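Local coordinates for tail lysozyme, putative (PDB 2IA7), which is of unknown function but belongs to the gp25 baseplate wedge family and probably serves a phage-tail-like assembly, perhaps as a tail lysozyme, at residues I38-I41 with L42-R46. Residues are numbered along the deposited sequence; the frame is centred on the assembly and turned at random.
Sequences IRII and LGTAR
The flat groups that meet between I38-I41 and L42-R46 are peptide units, and the carbonyl of I40 is the most heavily used. The T44 hydroxyl approaches it obliquely, its OG1 tilted 32° from the carbonyl plane and 2.7 Å from I40 O, while G43 N adds a weak second bond at 3.3 Å to I40 O. Threonine suits the place because its short side chain carries a hydroxyl that can donate to I40 O; with OG1 beside its own backbone N (chi1 -54°), that hydroxyl is turned back to the helix end. CG2 of I40 packs alongside at 4.0 Å from T44 OG1. The neighbouring carbonyls receive main-chain donors. L42 N makes a nearly straight helical bond of 3.1 Å to I38 O, and G43 N to R39 O is the next i+4 bond, of the same length but more bent, with an N-H angle of 141°. T44 N makes a weak, long bond of 3.4 Å to I41 O. On the inner side, I38 and L42 lie side by side, CG2 of I38 4.1 Å from CD1 of L42, each one helical turn from the other. The beta-branched I38 and the leucine L42 suit this buried face, since both are wholly apolar; both rest on L83 of helix 69-86 and also reach the three-stranded sheet. G43 has no side chain beside R39 O, which accepts its amide. At the C-terminal end of helix 30-42 the chain passes into the loop that leads on toward helix 69-86. There I40 O takes the T44 hydroxyl as well as the weak G43 amide bond, so a side chain adds to the hydrogen bonding of a carbonyl near the helix end.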
ATOM      1  N   ILE A  38       6.349  -2.843   2.509  1.00 14.35           N
ATOM      2  CA  ILE A  38       5.189  -2.410   1.771  1.00 14.21           C
ATOM      3  C   ILE A  38       3.937  -2.466   2.656  1.00 15.11           C
ATOM      4  O   ILE A  38       3.205  -1.477   2.769  1.00 14.82           O
ATOM      5  CB  ILE A  38       4.945  -3.221   0.497  1.00 14.43           C
ATOM      6  CG1 ILE A  38       6.058  -2.914  -0.521  1.00 17.08           C
ATOM      7  CG2 ILE A  38       3.627  -2.844  -0.132  1.00 16.16           C
ATOM      8  CD1 ILE A  38       6.089  -3.925  -1.697  1.00 17.18           C
ATOM      9  N   ARG A  39       3.760  -3.552   3.349  1.00 14.15           N
ATOM     10  CA  ARG A  39       2.589  -3.673   4.202  1.00 13.47           C
ATOM     11  C   ARG A  39       2.601  -2.703   5.355  1.00 14.27           C
ATOM     12  O   ARG A  39       1.561  -2.208   5.772  1.00 15.21           O
ATOM     13  CB  ARG A  39       2.421  -5.112   4.693  1.00 12.83           C
ATOM     14  CG  ARG A  39       2.153  -6.118   3.574  1.00 13.99           C
ATOM     15  CD  ARG A  39       1.907  -7.534   4.073  1.00 16.23           C
ATOM     16  NE  ARG A  39       3.005  -8.196   4.790  1.00 22.14           N
ATOM     17  CZ  ARG A  39       3.910  -9.035   4.270  1.00 20.03           C
ATOM     18  NH1 ARG A  39       3.854  -9.463   3.018  1.00 21.28           N
ATOM     19  NH2 ARG A  39       4.793  -9.580   5.095  1.00 17.89           N
ATOM     20  N   ILE A  40       3.776  -2.493   5.955  1.00 13.54           N
ATOM     21  CA  ILE A  40       3.933  -1.504   7.035  1.00 13.11           C
ATOM     22  C   ILE A  40       3.595  -0.121   6.567  1.00 14.08           C
ATOM     23  O   ILE A  40       2.831   0.588   7.208  1.00 14.98           O
ATOM     24  CB  ILE A  40       5.339  -1.531   7.639  1.00 14.22           C
ATOM     25  CG1 ILE A  40       5.584  -2.846   8.386  1.00 13.62           C
ATOM     26  CG2 ILE A  40       5.577  -0.395   8.578  1.00 15.47           C
ATOM     27  CD1 ILE A  40       7.056  -3.118   8.661  1.00 15.33           C
ATOM     28  N   ILE A  41       4.146   0.266   5.438  1.00 13.82           N
ATOM     29  CA  ILE A  41       3.916   1.603   4.921  1.00 13.40           C
ATOM     30  C   ILE A  41       2.456   1.893   4.647  1.00 14.03           C
ATOM     31  O   ILE A  41       1.924   2.905   5.071  1.00 15.96           O
ATOM     32  CB  ILE A  41       4.736   1.844   3.624  1.00 13.30           C
ATOM     33  CG1 ILE A  41       6.222   1.793   3.931  1.00 13.80           C
ATOM     34  CG2 ILE A  41       4.339   3.178   2.946  1.00 15.60           C
ATOM     35  CD1 ILE A  41       7.067   1.434   2.746  1.00 14.34           C
ATOM     36  N   LEU A  42       1.774   0.956   3.967  1.00 14.41           N
ATOM     37  CA  LEU A  42       0.365   1.168   3.556  1.00 14.52           C
ATOM     38  C   LEU A  42      -0.552   1.115   4.804  1.00 14.79           C
ATOM     39  O   LEU A  42      -1.592   1.754   4.844  1.00 17.72           O
ATOM     40  CB  LEU A  42      -0.070   0.207   2.474  1.00 14.37           C
ATOM     41  CG  LEU A  42       0.743   0.250   1.178  1.00 14.68           C
ATOM     42  CD1 LEU A  42       0.187  -0.711   0.135  1.00 15.67           C
ATOM     43  CD2 LEU A  42       0.826   1.721   0.682  1.00 16.34           C
ATOM     44  N   GLY A  43      -0.142   0.337   5.805  1.00 14.17           N
ATOM     45  CA  GLY A  43      -0.949   0.188   7.023  1.00 17.20           C
ATOM     46  C   GLY A  43      -0.726   1.225   8.105  1.00 19.49           C
ATOM     47  O   GLY A  43      -1.335   1.124   9.186  1.00 21.28           O
ATOM     48  N   THR A  44       0.128   2.205   7.855  1.00 16.62           N
ATOM     49  CA  THR A  44       0.444   3.231   8.818  1.00 16.62           C
ATOM     50  C   THR A  44      -0.089   4.581   8.351  1.00 16.75           C
ATOM     51  O   THR A  44       0.188   5.062   7.255  1.00 18.26           O
ATOM     52  CB  THR A  44       1.982   3.345   9.088  1.00 16.38           C
ATOM     53  OG1 THR A  44       2.484   2.060   9.468  1.00 17.96           O
ATOM     54  CG2 THR A  44       2.304   4.365  10.195  1.00 17.40           C
ATOM     55  N   ALA A  45      -0.896   5.212   9.223  1.00 19.22           N
ATOM     56  CA  ALA A  45      -1.307   6.569   9.024  1.00 18.44           C
ATOM     57  C   ALA A  45      -0.191   7.517   9.396  1.00 19.47           C
ATOM     58  O   ALA A  45       0.511   7.296  10.362  1.00 18.59           O
ATOM     59  CB  ALA A  45      -2.535   6.872   9.898  1.00 19.04           C
ATOM     60  N   ARG A  46      -0.053   8.597   8.653  1.00 18.96           N
ATOM     61  CA  ARG A  46       0.878   9.653   9.003  1.00 23.39           C
ATOM     62  C   ARG A  46       0.473  10.206  10.344  1.00 23.42           C
ATOM     63  O   ARG A  46      -0.720  10.418  10.584  1.00 22.71           O
ATOM     64  CB  ARG A  46       0.871  10.713   7.906  1.00 25.21           C
ATOM     65  CG  ARG A  46       1.496  10.179   6.622  1.00 28.54           C
ATOM     66  CD  ARG A  46       1.732  11.215   5.551  1.00 31.17           C
ATOM     67  NE  ARG A  46       0.478  11.740   5.035  1.00 37.26           N
ATOM     68  CZ  ARG A  46       0.236  12.064   3.758  1.00 42.61           C
ATOM     69  NH1 ARG A  46       1.159  11.908   2.809  1.00 43.75           N
ATOM     70  NH2 ARG A  46      -0.959  12.545   3.424  1.00 42.85           N
TER